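Local coordinates for protein putative angiotensinogen (Lampetra fluviatilis, PDB 5INW) that binds heparin and, with heparin as a template, inhibits thrombin, as a member of the serpin family of protease inhibitors, at residues Ser150-Tyr153 with Phe154-Asn158; Arg186-Thr189 with Arg190-His194; Ser208-Ala211 with Val212-Met215; Glu317-Pro320 with Lys321-Ser325; Val326-Glu329 with Gln330-Glu333. The protein carries 1 engineered substitution. All blocks are in the same frame, centred on the assembly; numbering follows the deposited sequence.

Contact 1. Residues Ser150-Tyr153 with Phe154-Asn158; sequences SMKY and FARLN
Y153 O accepts the N-H of L157 at 3.1 Å. The bond is nearly straight, 169° at the hydrogen. It is a regular helical bond to the fourth residue along. The turn before it is held less firmly. F154 N gives M151 O a weak bond of 3.4 Å, bent to 124°. Y153 N reaches S150 O in the same weak way. Both span three residues rather than four. The regular spacing goes on with N158 N, which donates to F154 O at 3.1 Å.

The side chains add touch but no bond. K152 runs out extended, with CG anti to the backbone N. Its CE meets R156 NH2 at 3.4 Å, at the edge of the guanidinium and near its plane. The charged ends are further apart, with K152 NZ 4.3 Å from R156 NH2. R156 bends at chi3 (-39°) and sets one guanidinium face under Y153 CD1. NH1 in turn lies at the tyrosine ring's edge, so the two groups are not stacked. By its place in the chain this is serpin helix D, which binds heparin in antithrombin. The basic pair is consistent with such a role here.

The other side of the helix faces inward. F154 packs on A114 and S115 of helix 110-122, on I81 and V85 of helix 77-96, and on F196 of helix 186-196. M151 also touches L195 and F196, while L157 reaches T21 of the separate C-terminal peptide chain.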
loop_
_atom_site.group_PDB
_atom_site.type_symbol
_atom_site.label_atom_id
_atom_site.label_comp_id
_atom_site.label_asym_id
_atom_site.label_seq_id
_atom_site.Cartn_x
_atom_site.Cartn_y
_atom_site.Cartn_z
ATOM N N SER A 150 -11.675 9.681 -15.462
ATOM C CA SER A 150 -11.221 9.540 -14.074
ATOM C C SER A 150 -9.897 8.763 -14.120
ATOM O O SER A 150 -8.854 9.319 -13.803
ATOM C CB SER A 150 -12.261 8.862 -13.161
ATOM O OG SER A 150 -13.159 9.802 -12.589
ATOM N N MET A 151 -9.936 7.526 -14.617
ATOM C CA MET A 151 -8.749 6.652 -14.669
ATOM C C MET A 151 -7.581 7.126 -15.560
ATOM O O MET A 151 -6.487 6.580 -15.437
ATOM C CB MET A 151 -9.139 5.197 -15.045
ATOM C CG MET A 151 -9.806 4.415 -13.918
ATOM S SD MET A 151 -10.259 2.729 -14.362
ATOM C CE MET A 151 -11.566 2.885 -15.600
ATOM N N LYS A 152 -7.796 8.093 -16.458
ATOM C CA LYS A 152 -6.702 8.578 -17.324
ATOM C C LYS A 152 -5.603 9.264 -16.502
ATOM O O LYS A 152 -4.436 9.065 -16.810
ATOM C CB LYS A 152 -7.142 9.492 -18.485
ATOM C CG LYS A 152 -5.935 9.986 -19.309
ATOM C CD LYS A 152 -6.220 10.615 -20.679
ATOM C CE LYS A 152 -4.940 11.193 -21.289
ATOM N NZ LYS A 152 -5.071 11.636 -22.702
ATOM N N TYR A 153 -5.975 10.055 -15.473
ATOM C CA TYR A 153 -5.004 10.786 -14.647
ATOM C C TYR A 153 -4.416 9.882 -13.534
ATOM O O TYR A 153 -3.402 10.239 -12.939
ATOM C CB TYR A 153 -5.582 12.069 -14.043
ATOM C CG TYR A 153 -6.437 12.928 -14.980
ATOM C CD1 TYR A 153 -5.867 13.799 -15.917
ATOM C CD2 TYR A 153 -7.846 12.886 -14.895
ATOM C CE1 TYR A 153 -6.687 14.583 -16.742
ATOM C CE2 TYR A 153 -8.665 13.661 -15.713
ATOM C CZ TYR A 153 -8.096 14.504 -16.639
ATOM O OH TYR A 153 -8.956 15.249 -17.438
ATOM N N PHE A 154 -5.007 8.704 -13.306
ATOM C CA PHE A 154 -4.381 7.637 -12.514
ATOM C C PHE A 154 -3.069 7.079 -13.142
ATOM O O PHE A 154 -2.086 6.846 -12.451
ATOM C CB PHE A 154 -5.383 6.491 -12.291
ATOM C CG PHE A 154 -4.896 5.451 -11.345
ATOM C CD1 PHE A 154 -4.750 5.745 -9.999
ATOM C CD2 PHE A 154 -4.528 4.187 -11.797
ATOM C CE1 PHE A 154 -4.271 4.799 -9.106
ATOM C CE2 PHE A 154 -4.033 3.234 -10.904
ATOM C CZ PHE A 154 -3.922 3.539 -9.549
ATOM N N ALA A 155 -3.049 6.857 -14.451
ATOM C CA ALA A 155 -1.842 6.441 -15.147
ATOM C C ALA A 155 -0.805 7.568 -15.158
ATOM O O ALA A 155 0.400 7.288 -15.151
ATOM C CB ALA A 155 -2.152 5.966 -16.575
ATOM N N ARG A 156 -1.248 8.828 -15.194
ATOM C CA ARG A 156 -0.293 9.940 -15.132
ATOM C C ARG A 156 0.423 9.995 -13.793
ATOM O O ARG A 156 1.657 10.160 -13.760
ATOM C CB ARG A 156 -0.922 11.304 -15.415
ATOM C CG ARG A 156 0.140 12.397 -15.697
ATOM C CD ARG A 156 -0.386 13.511 -16.577
ATOM N NE ARG A 156 -1.253 12.907 -17.603
ATOM C CZ ARG A 156 -2.174 13.558 -18.321
ATOM N NH1 ARG A 156 -2.303 14.887 -18.243
ATOM N NH2 ARG A 156 -2.929 12.874 -19.178
ATOM N N LEU A 157 -0.353 9.881 -12.707
ATOM C CA LEU A 157 0.189 9.762 -11.336
ATOM C C LEU A 157 1.239 8.655 -11.263
ATOM O O LEU A 157 2.356 8.919 -10.886
ATOM C CB LEU A 157 -0.925 9.473 -10.301
ATOM C CG LEU A 157 -0.504 9.318 -8.818
ATOM C CD1 LEU A 157 0.054 10.633 -8.307
ATOM C CD2 LEU A 157 -1.612 8.821 -7.889
ATOM N N ASN A 158 0.889 7.435 -11.660
ATOM C CA ASN A 158 1.855 6.341 -11.614
ATOM C C ASN A 158 3.107 6.602 -12.454
ATOM O O ASN A 158 4.219 6.355 -12.009
ATOM C CB ASN A 158 1.185 5.015 -11.920
ATOM C CG ASN A 158 0.261 4.586 -10.785
ATOM O OD1 ASN A 158 0.574 4.797 -9.608
ATOM N ND2 ASN A 158 -0.868 3.971 -11.128
#

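Contact 2. Residues Arg186-Thr189 with Arg190-His194; sequences RQFT and RTVAH
The guanidinium groups of R186 and R190 lie flat on each other. Their centres are 3.6 Å apart and their planes differ by 7°. R186 NE sits over the centre of the R190 group. R190 NH2 lies over a face of the R186 group, nearer its rim. The two side chains run side by side and point the same way. Both groups are donors, so no hydrogen bond joins them. The F188 ring receives V192 CG1 over one face, 4.0 Å from its centroid. This is a CH-pi contact, offset toward CE1 and CZ.

Behind the flat groups the helix is regularly bonded, and two carbonyls take two donors each. R186 O accepts R190 N and T189 OG1, both 3.0 Å away and on the same face of its plane. Q187 O accepts T191 N from above its plane. It also accepts T191 OG1, in the plane and on a lone pair, at 3.0 Å. A chi1 of 54° places this hydroxyl between its own N and carbonyl carbon, turned back to Q187 O. A valine here would probably leave that lone pair of Q187 O without its hydroxyl donor.

The segments belong to helix 186-196, which connects the parallel strands 168-179 and 200-203 in a beta-alpha-beta unit. From this helix F188 reaches I382 and T189 reaches L184, both in loops.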
loop_
_atom_site.group_PDB
_atom_site.type_symbol
_atom_site.label_atom_id
_atom_site.label_comp_id
_atom_site.label_asym_id
_atom_site.label_seq_id
_atom_site.Cartn_x
_atom_site.Cartn_y
_atom_site.Cartn_z
ATOM N N ARG A 186 -11.943 -6.407 -26.900
ATOM C CA ARG A 186 -10.756 -5.618 -27.179
ATOM C C ARG A 186 -10.700 -4.248 -26.477
ATOM O O ARG A 186 -9.608 -3.700 -26.225
ATOM C CB ARG A 186 -10.625 -5.420 -28.651
ATOM C CG ARG A 186 -9.276 -4.892 -29.003
ATOM C CD ARG A 186 -9.197 -4.830 -30.493
ATOM N NE ARG A 186 -10.055 -3.788 -31.050
ATOM C CZ ARG A 186 -10.141 -3.535 -32.341
ATOM N NH1 ARG A 186 -9.445 -4.275 -33.220
ATOM N NH2 ARG A 186 -10.932 -2.558 -32.756
ATOM N N GLN A 187 -11.858 -3.695 -26.152
ATOM C CA GLN A 187 -11.879 -2.391 -25.525
ATOM C C GLN A 187 -11.345 -2.569 -24.104
ATOM O O GLN A 187 -10.626 -1.684 -23.547
ATOM C CB GLN A 187 -13.290 -1.775 -25.602
ATOM C CG GLN A 187 -13.749 -1.414 -27.011
ATOM C CD GLN A 187 -14.563 -2.498 -27.705
ATOM O OE1 GLN A 187 -14.564 -3.681 -27.310
ATOM N NE2 GLN A 187 -15.244 -2.101 -28.799
ATOM N N PHE A 188 -11.627 -3.740 -23.545
ATOM C CA PHE A 188 -11.044 -4.110 -22.264
ATOM C C PHE A 188 -9.525 -4.293 -22.334
ATOM O O PHE A 188 -8.816 -3.747 -21.511
ATOM C CB PHE A 188 -11.687 -5.367 -21.700
ATOM C CG PHE A 188 -11.022 -5.854 -20.459
ATOM C CD1 PHE A 188 -11.284 -5.233 -19.225
ATOM C CD2 PHE A 188 -10.130 -6.914 -20.494
ATOM C CE1 PHE A 188 -10.703 -5.679 -18.043
ATOM C CE2 PHE A 188 -9.518 -7.365 -19.303
ATOM C CZ PHE A 188 -9.800 -6.739 -18.081
ATOM N N THR A 189 -9.019 -5.042 -23.312
ATOM C CA THR A 189 -7.575 -5.358 -23.354
ATOM C C THR A 189 -6.692 -4.184 -23.647
ATOM O O THR A 189 -5.613 -4.066 -23.070
ATOM C CB THR A 189 -7.234 -6.410 -24.406
ATOM O OG1 THR A 189 -7.726 -6.000 -25.677
ATOM C CG2 THR A 189 -7.829 -7.698 -24.011
ATOM N N ARG A 190 -7.202 -3.304 -24.483
ATOM C CA ARG A 190 -6.527 -2.088 -24.823
ATOM C C ARG A 190 -6.583 -1.043 -23.732
ATOM O O ARG A 190 -5.574 -0.335 -23.560
ATOM C CB ARG A 190 -7.125 -1.466 -26.067
ATOM C CG ARG A 190 -6.881 -2.307 -27.266
ATOM C CD ARG A 190 -7.408 -1.601 -28.470
ATOM N NE ARG A 190 -6.900 -2.244 -29.679
ATOM C CZ ARG A 190 -7.221 -1.897 -30.915
ATOM N NH1 ARG A 190 -8.027 -0.876 -31.120
ATOM N NH2 ARG A 190 -6.749 -2.589 -31.934
ATOM N N THR A 191 -7.707 -0.870 -23.020
ATOM C CA THR A 191 -7.666 0.093 -21.891
ATOM C C THR A 191 -6.755 -0.433 -20.791
ATOM O O THR A 191 -6.118 0.386 -20.132
ATOM C CB THR A 191 -9.006 0.491 -21.264
ATOM O OG1 THR A 191 -9.646 -0.684 -20.909
ATOM C CG2 THR A 191 -9.905 1.242 -22.227
ATOM N N VAL A 192 -6.653 -1.747 -20.602
ATOM C CA VAL A 192 -5.663 -2.226 -19.612
ATOM C C VAL A 192 -4.213 -2.124 -20.061
ATOM O O VAL A 192 -3.334 -1.973 -19.202
ATOM C CB VAL A 192 -5.912 -3.641 -18.974
ATOM C CG1 VAL A 192 -7.357 -3.781 -18.498
ATOM C CG2 VAL A 192 -5.471 -4.758 -19.878
ATOM N N ALA A 193 -3.962 -2.214 -21.353
ATOM C CA ALA A 193 -2.633 -1.982 -21.838
ATOM C C ALA A 193 -2.285 -0.475 -21.756
ATOM O O ALA A 193 -1.193 -0.136 -21.323
ATOM C CB ALA A 193 -2.492 -2.504 -23.238
ATOM N N HIS A 194 -3.233 0.410 -22.081
ATOM C CA HIS A 194 -2.979 1.856 -22.095
ATOM C C HIS A 194 -2.917 2.473 -20.678
ATOM O O HIS A 194 -1.919 3.042 -20.305
ATOM C CB HIS A 194 -3.955 2.623 -23.051
ATOM C CG HIS A 194 -3.668 2.384 -24.517
ATOM N ND1 HIS A 194 -4.575 1.793 -25.383
ATOM C CD2 HIS A 194 -2.553 2.616 -25.254
ATOM C CE1 HIS A 194 -4.038 1.694 -26.586
ATOM N NE2 HIS A 194 -2.811 2.180 -26.534
#

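Contact 3. Residues Ser208-Ala211 with Val212-Met215; sequences SKNA and VELM
L214 N donates to N210 O at 2.8 Å. A211 O takes M215 N at 2.9 Å, and S208 O takes V212 N at 3.0 Å. The bond from E213 N to K209 O is weak, at 3.4 Å. All four span four residues, as in a regular alpha-helix.

Several side chains fold back over these carbonyls. V212 CG2 lies beside S208 O. L214 CG and CD1 rest against N210 O. M215 has CG anti to its carbonyl carbon (chi1 -70°), which brings CG and SD alongside A211 O. E213 starts the same way, and its carboxylate comes beside the N210 amide. The two planes are 79° apart. N210 OD1 faces E213 OE2 at 3.8 Å, and both atoms are acceptors, so they do not bond.

The next shell positions the amide: N210 ND2 donates to D207 OD2, just before the helix. On the inner side A211 and S208 touch V234, while M215 packs on F205 and I231, all in loops. By order in the chain, helix 208-221 is serpin helix F, which crosses the large beta-sheet.

The chemistry is thus two-sided. Apolar atoms of A211 and M215 are buried, and K209 and E213 stay exposed. With ND2 turned to D207, the placing of N210 OD1 beside the E213 carboxylate is probably mildly unfavourable, so the turn relies on its backbone bonds.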
loop_
_atom_site.group_PDB
_atom_site.type_symbol
_atom_site.label_atom_id
_atom_site.label_comp_id
_atom_site.label_asym_id
_atom_site.label_seq_id
_atom_site.Cartn_x
_atom_site.Cartn_y
_atom_site.Cartn_z
ATOM N N SER A 208 -3.151 -26.720 -13.042
ATOM C CA SER A 208 -2.876 -25.649 -12.060
ATOM C C SER A 208 -1.498 -25.634 -11.351
ATOM O O SER A 208 -1.049 -24.561 -10.914
ATOM C CB SER A 208 -3.987 -25.614 -11.006
ATOM O OG SER A 208 -3.930 -26.772 -10.186
ATOM N N LYS A 209 -0.862 -26.799 -11.185
ATOM C CA LYS A 209 0.473 -26.854 -10.575
ATOM C C LYS A 209 1.376 -26.023 -11.442
ATOM O O LYS A 209 2.090 -25.164 -10.943
ATOM C CB LYS A 209 1.028 -28.280 -10.502
ATOM C CG LYS A 209 0.273 -29.201 -9.560
ATOM C CD LYS A 209 0.792 -29.142 -8.134
ATOM C CE LYS A 209 -0.082 -29.995 -7.209
ATOM N NZ LYS A 209 0.596 -30.286 -5.916
ATOM N N ASN A 210 1.338 -26.317 -12.744
ATOM C CA ASN A 210 2.128 -25.592 -13.720
ATOM C C ASN A 210 1.681 -24.175 -13.890
ATOM O O ASN A 210 2.520 -23.283 -14.056
ATOM C CB ASN A 210 2.148 -26.311 -15.063
ATOM C CG ASN A 210 3.045 -27.520 -15.031
ATOM O OD1 ASN A 210 4.094 -27.517 -14.373
ATOM N ND2 ASN A 210 2.659 -28.563 -15.742
ATOM N N ALA A 211 0.374 -23.967 -13.852
ATOM C CA ALA A 211 -0.174 -22.601 -13.920
ATOM C C ALA A 211 0.434 -21.625 -12.845
ATOM O O ALA A 211 0.816 -20.519 -13.189
ATOM C CB ALA A 211 -1.698 -22.637 -13.837
ATOM N N VAL A 212 0.560 -22.072 -11.591
ATOM C CA VAL A 212 1.202 -21.301 -10.549
ATOM C C VAL A 212 2.681 -21.049 -10.853
ATOM O O VAL A 212 3.155 -19.955 -10.677
ATOM C CB VAL A 212 1.046 -21.955 -9.144
ATOM C CG1 VAL A 212 1.874 -21.242 -8.070
ATOM C CG2 VAL A 212 -0.397 -21.909 -8.710
ATOM N N GLU A 213 3.405 -22.052 -11.308
ATOM C CA GLU A 213 4.824 -21.881 -11.630
ATOM C C GLU A 213 5.024 -20.921 -12.779
ATOM O O GLU A 213 6.000 -20.156 -12.780
ATOM C CB GLU A 213 5.450 -23.200 -12.038
ATOM C CG GLU A 213 5.520 -24.228 -10.923
ATOM C CD GLU A 213 6.034 -25.552 -11.445
ATOM O OE1 GLU A 213 6.897 -25.505 -12.362
ATOM O OE2 GLU A 213 5.550 -26.612 -10.959
ATOM N N LEU A 214 4.121 -20.990 -13.762
ATOM C CA LEU A 214 4.213 -20.158 -14.957
ATOM C C LEU A 214 3.898 -18.731 -14.591
ATOM O O LEU A 214 4.667 -17.820 -14.927
ATOM C CB LEU A 214 3.272 -20.640 -16.071
ATOM C CG LEU A 214 3.655 -21.949 -16.807
ATOM C CD1 LEU A 214 2.494 -22.582 -17.540
ATOM C CD2 LEU A 214 4.785 -21.737 -17.781
ATOM N N MET A 215 2.810 -18.523 -13.871
ATOM C CA MET A 215 2.453 -17.174 -13.484
ATOM C C MET A 215 3.570 -16.508 -12.661
ATOM O O MET A 215 4.010 -15.395 -12.990
ATOM C CB MET A 215 1.160 -17.168 -12.746
ATOM C CG MET A 215 -0.053 -17.495 -13.616
ATOM S SD MET A 215 -1.489 -17.945 -12.600
ATOM C CE MET A 215 -2.273 -16.392 -12.424
#

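Contact 4. Residues Glu317-Pro320 with Lys321-Ser325; sequences EDLP and KVEES
L319 and E323 form the close part of this contact. L319 CG lies 3.9 Å from E323 CD, and CD1 also borders the carboxylate. E323 leaves CA with CG anti to the carbonyl carbon (chi1 -70°). The rest of its chain is extended and passes L319 O. The backbone ties the same pair, with E323 N 3.0 Å from L319 O. V322 is buried beside them, with CG2 against D318 O. That oxygen accepts V322 N at 3.2 Å and, weakly, K321 N. Around this side stand P313 and I311 of strand 306-313. P11 and V13 of the separate C-terminal peptide chain pack on it too.

The other side is exposed. P320, K321 and E324 lie there, and their side chains make few contacts across the segments. E324 N bonds to P320 O at 2.8 Å. K321 bends at chi3, and its amine end turns off from the segment before it. Toward the end of the helix S325 OG donates to V322 O at 2.8 Å, in the carbonyl plane and on a lone pair.

The polar end of E323 is well matched although buried. OE2 makes a salt bridge with R29 of the C-terminal peptide chain and a hydrogen bond with Y93 OH. The arginine would be expected to keep this carboxylate ionised. The salt bridge ties helix 319-325 to the separate peptide chain.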
loop_
_atom_site.group_PDB
_atom_site.type_symbol
_atom_site.label_atom_id
_atom_site.label_comp_id
_atom_site.label_asym_id
_atom_site.label_seq_id
_atom_site.Cartn_x
_atom_site.Cartn_y
_atom_site.Cartn_z
ATOM N N GLU A 317 -2.499 4.216 24.778
ATOM C CA GLU A 317 -3.973 4.305 24.836
ATOM C C GLU A 317 -4.600 5.458 24.024
ATOM O O GLU A 317 -5.770 5.398 23.728
ATOM C CB GLU A 317 -4.418 4.426 26.294
ATOM C CG GLU A 317 -3.975 3.275 27.195
ATOM C CD GLU A 317 -3.275 3.744 28.460
ATOM O OE1 GLU A 317 -2.254 4.445 28.353
ATOM O OE2 GLU A 317 -3.744 3.396 29.563
ATOM N N ASP A 318 -3.826 6.488 23.667
ATOM C CA ASP A 318 -4.215 7.502 22.643
ATOM C C ASP A 318 -4.261 6.974 21.165
ATOM O O ASP A 318 -4.745 7.679 20.254
ATOM C CB ASP A 318 -3.230 8.687 22.612
ATOM C CG ASP A 318 -3.113 9.420 23.931
ATOM O OD1 ASP A 318 -4.162 9.596 24.586
ATOM O OD2 ASP A 318 -1.965 9.826 24.296
ATOM N N LEU A 319 -3.743 5.764 20.919
ATOM C CA LEU A 319 -3.607 5.251 19.568
ATOM C C LEU A 319 -4.911 5.114 18.756
ATOM O O LEU A 319 -4.868 5.264 17.549
ATOM C CB LEU A 319 -2.834 3.913 19.586
ATOM C CG LEU A 319 -2.345 3.294 18.254
ATOM C CD1 LEU A 319 -1.399 4.223 17.527
ATOM C CD2 LEU A 319 -1.655 1.978 18.568
ATOM N N PRO A 320 -6.058 4.793 19.394
ATOM C CA PRO A 320 -7.271 4.789 18.591
ATOM C C PRO A 320 -7.776 6.153 18.089
ATOM O O PRO A 320 -8.464 6.207 17.083
ATOM C CB PRO A 320 -8.281 4.116 19.529
ATOM C CG PRO A 320 -7.434 3.182 20.308
ATOM C CD PRO A 320 -6.266 4.028 20.639
ATOM N N LYS A 321 -7.513 7.217 18.826
ATOM C CA LYS A 321 -7.984 8.544 18.443
ATOM C C LYS A 321 -7.055 9.122 17.403
ATOM O O LYS A 321 -7.477 9.954 16.608
ATOM C CB LYS A 321 -8.109 9.479 19.665
ATOM C CG LYS A 321 -9.105 8.959 20.705
ATOM C CD LYS A 321 -9.534 10.024 21.711
ATOM C CE LYS A 321 -10.683 10.872 21.175
ATOM N NZ LYS A 321 -11.131 11.840 22.199
ATOM N N VAL A 322 -5.794 8.678 17.405
ATOM C CA VAL A 322 -4.850 9.001 16.338
ATOM C C VAL A 322 -5.302 8.275 15.064
ATOM O O VAL A 322 -5.584 8.903 14.023
ATOM C CB VAL A 322 -3.412 8.611 16.725
ATOM C CG1 VAL A 322 -2.465 8.793 15.545
ATOM C CG2 VAL A 322 -2.932 9.440 17.924
ATOM N N GLU A 323 -5.426 6.954 15.166
ATOM C CA GLU A 323 -5.854 6.111 14.038
ATOM C C GLU A 323 -7.258 6.400 13.535
ATOM O O GLU A 323 -7.543 6.118 12.401
ATOM C CB GLU A 323 -5.704 4.626 14.394
ATOM C CG GLU A 323 -4.234 4.243 14.489
ATOM C CD GLU A 323 -3.967 2.778 14.761
ATOM O OE1 GLU A 323 -4.799 2.104 15.383
ATOM O OE2 GLU A 323 -2.899 2.289 14.360
ATOM N N GLU A 324 -8.140 6.927 14.394
ATOM C CA GLU A 324 -9.455 7.437 13.968
ATOM C C GLU A 324 -9.393 8.679 13.090
ATOM O O GLU A 324 -10.190 8.821 12.185
ATOM C CB GLU A 324 -10.351 7.750 15.171
ATOM C CG GLU A 324 -11.223 6.592 15.588
ATOM C CD GLU A 324 -12.113 6.166 14.453
ATOM O OE1 GLU A 324 -12.843 7.050 13.927
ATOM O OE2 GLU A 324 -12.049 4.963 14.071
ATOM N N SER A 325 -8.467 9.593 13.365
ATOM C CA SER A 325 -8.416 10.875 12.651
ATOM C C SER A 325 -7.781 10.806 11.255
ATOM O O SER A 325 -7.910 11.790 10.499
ATOM C CB SER A 325 -7.643 11.899 13.464
ATOM O OG SER A 325 -6.287 11.534 13.518
#

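Contact 5. Residues Val326-Glu329 with Gln330-Glu333; sequences VSQE and QLEE
S327 OG accepts Q330 N at 2.8 Å, and the bond is almost straight at 175°. S327 is the N-cap of helix 328-337. Its chi1 of 74° brings the hydroxyl over the helix start, where it takes an N-H of the first turn.

Backbone bonds follow in the regular pattern. L331 N reaches S327 O at 2.9 Å, E332 N reaches Q328 O at 3.0 Å, and E333 N reaches E329 O at 2.8 Å. This cap opens the second of two short helices of the serpin fold. The turn between them lies against helix 77-96, where V326 touches F90 and Y93.

One side-chain bond crosses the segments. Q328 NE2 gives E332 OE2 a weak bond of 3.3 Å. The amide and carboxylate planes stand 84° apart. Q328 OE1 accepts from N86 ND2, so both ends of the amide have partners. An alanine in place of E332 would probably leave Q328 NE2 without this acceptor, and of the partners described N86 alone would hold the amide, from its OE1 end.

Most of the packing is on residues beyond the segments. L331 is buried and meets N86 of helix 77-96, and V24 of the separate C-terminal peptide chain. E332 also touches K74, and R22 of that peptide chain.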
loop_
_atom_site.group_PDB
_atom_site.type_symbol
_atom_site.label_atom_id
_atom_site.label_comp_id
_atom_site.label_asym_id
_atom_site.label_seq_id
_atom_site.Cartn_x
_atom_site.Cartn_y
_atom_site.Cartn_z
ATOM N N VAL A 326 -7.095 9.690 10.921
ATOM C CA VAL A 326 -6.361 9.625 9.658
ATOM C C VAL A 326 -7.278 9.896 8.483
ATOM O O VAL A 326 -8.320 9.318 8.340
ATOM C CB VAL A 326 -5.540 8.338 9.411
ATOM C CG1 VAL A 326 -4.410 8.249 10.421
ATOM C CG2 VAL A 326 -6.406 7.080 9.386
ATOM N N SER A 327 -6.859 10.825 7.659
ATOM C CA SER A 327 -7.625 11.273 6.543
ATOM C C SER A 327 -6.670 12.119 5.738
ATOM O O SER A 327 -5.536 12.461 6.183
ATOM C CB SER A 327 -8.803 12.130 6.976
ATOM O OG SER A 327 -8.356 13.420 7.386
ATOM N N GLN A 328 -7.129 12.440 4.543
ATOM C CA GLN A 328 -6.424 13.353 3.707
ATOM C C GLN A 328 -6.269 14.706 4.448
ATOM O O GLN A 328 -5.182 15.286 4.478
ATOM C CB GLN A 328 -7.173 13.472 2.393
ATOM C CG GLN A 328 -6.588 14.467 1.430
ATOM C CD GLN A 328 -5.212 14.075 0.966
ATOM O OE1 GLN A 328 -4.871 12.893 0.928
ATOM N NE2 GLN A 328 -4.424 15.064 0.564
ATOM N N GLU A 329 -7.334 15.183 5.077
ATOM C CA GLU A 329 -7.278 16.494 5.713
ATOM C C GLU A 329 -6.298 16.480 6.904
ATOM O O GLU A 329 -5.496 17.408 7.068
ATOM C CB GLU A 329 -8.697 16.970 6.051
ATOM C CG GLU A 329 -8.800 18.350 6.726
ATOM C CD GLU A 329 -10.234 18.759 7.080
ATOM O OE1 GLU A 329 -11.028 17.887 7.519
ATOM O OE2 GLU A 329 -10.575 19.964 6.938
ATOM N N GLN A 330 -6.346 15.407 7.689
ATOM C CA GLN A 330 -5.396 15.183 8.772
ATOM C C GLN A 330 -3.946 15.153 8.273
ATOM O O GLN A 330 -3.036 15.728 8.915
ATOM C CB GLN A 330 -5.704 13.876 9.537
ATOM C CG GLN A 330 -4.916 13.722 10.840
ATOM C CD GLN A 330 -4.986 14.983 11.721
ATOM O OE1 GLN A 330 -6.067 15.481 12.010
ATOM N NE2 GLN A 330 -3.837 15.509 12.119
ATOM N N LEU A 331 -3.724 14.459 7.152
ATOM C CA LEU A 331 -2.400 14.434 6.549
ATOM C C LEU A 331 -1.934 15.837 6.224
ATOM O O LEU A 331 -0.806 16.208 6.557
ATOM C CB LEU A 331 -2.372 13.554 5.295
ATOM C CG LEU A 331 -1.085 13.578 4.441
ATOM C CD1 LEU A 331 0.077 13.073 5.278
ATOM C CD2 LEU A 331 -1.255 12.768 3.176
ATOM N N GLU A 332 -2.792 16.627 5.588
ATOM C CA GLU A 332 -2.398 18.003 5.267
ATOM C C GLU A 332 -2.130 18.802 6.515
ATOM O O GLU A 332 -1.179 19.572 6.536
ATOM C CB GLU A 332 -3.415 18.673 4.359
ATOM C CG GLU A 332 -3.159 18.286 2.910
ATOM C CD GLU A 332 -4.391 18.245 2.042
ATOM O OE1 GLU A 332 -5.496 18.133 2.576
ATOM O OE2 GLU A 332 -4.248 18.302 0.815
ATOM N N GLU A 333 -2.950 18.555 7.543
ATOM C CA GLU A 333 -2.760 19.112 8.889
ATOM C C GLU A 333 -1.356 18.846 9.402
ATOM O O GLU A 333 -0.573 19.780 9.568
ATOM C CB GLU A 333 -3.803 18.580 9.904
ATOM C CG GLU A 333 -5.015 19.489 10.147
ATOM C CD GLU A 333 -4.696 20.725 10.984
ATOM O OE1 GLU A 333 -3.974 20.615 12.018
ATOM O OE2 GLU A 333 -5.169 21.817 10.605
#

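The five contacts follow one another along the chain, each within or at the start of one helix of the serpin fold. Contacts 1 and 2 lie on helices 150-161 and 186-196, with centres 15 Å apart. These two helices pack on each other. Contacts 4 and 5 lie on consecutive helices, with centres 13 Å apart, and touch at S325 and Q330. Contact 3, on helix 208-221, has its centre about 43 Å from those of both. Contacts 1, 4 and 5 each reach the separate C-terminal peptide chain. Strand 405-417 lies between strands 238-251 and 389-401, as the inserted reactive loop does in a cleaved serpin. The sheet is thus already expanded in this cleaved form.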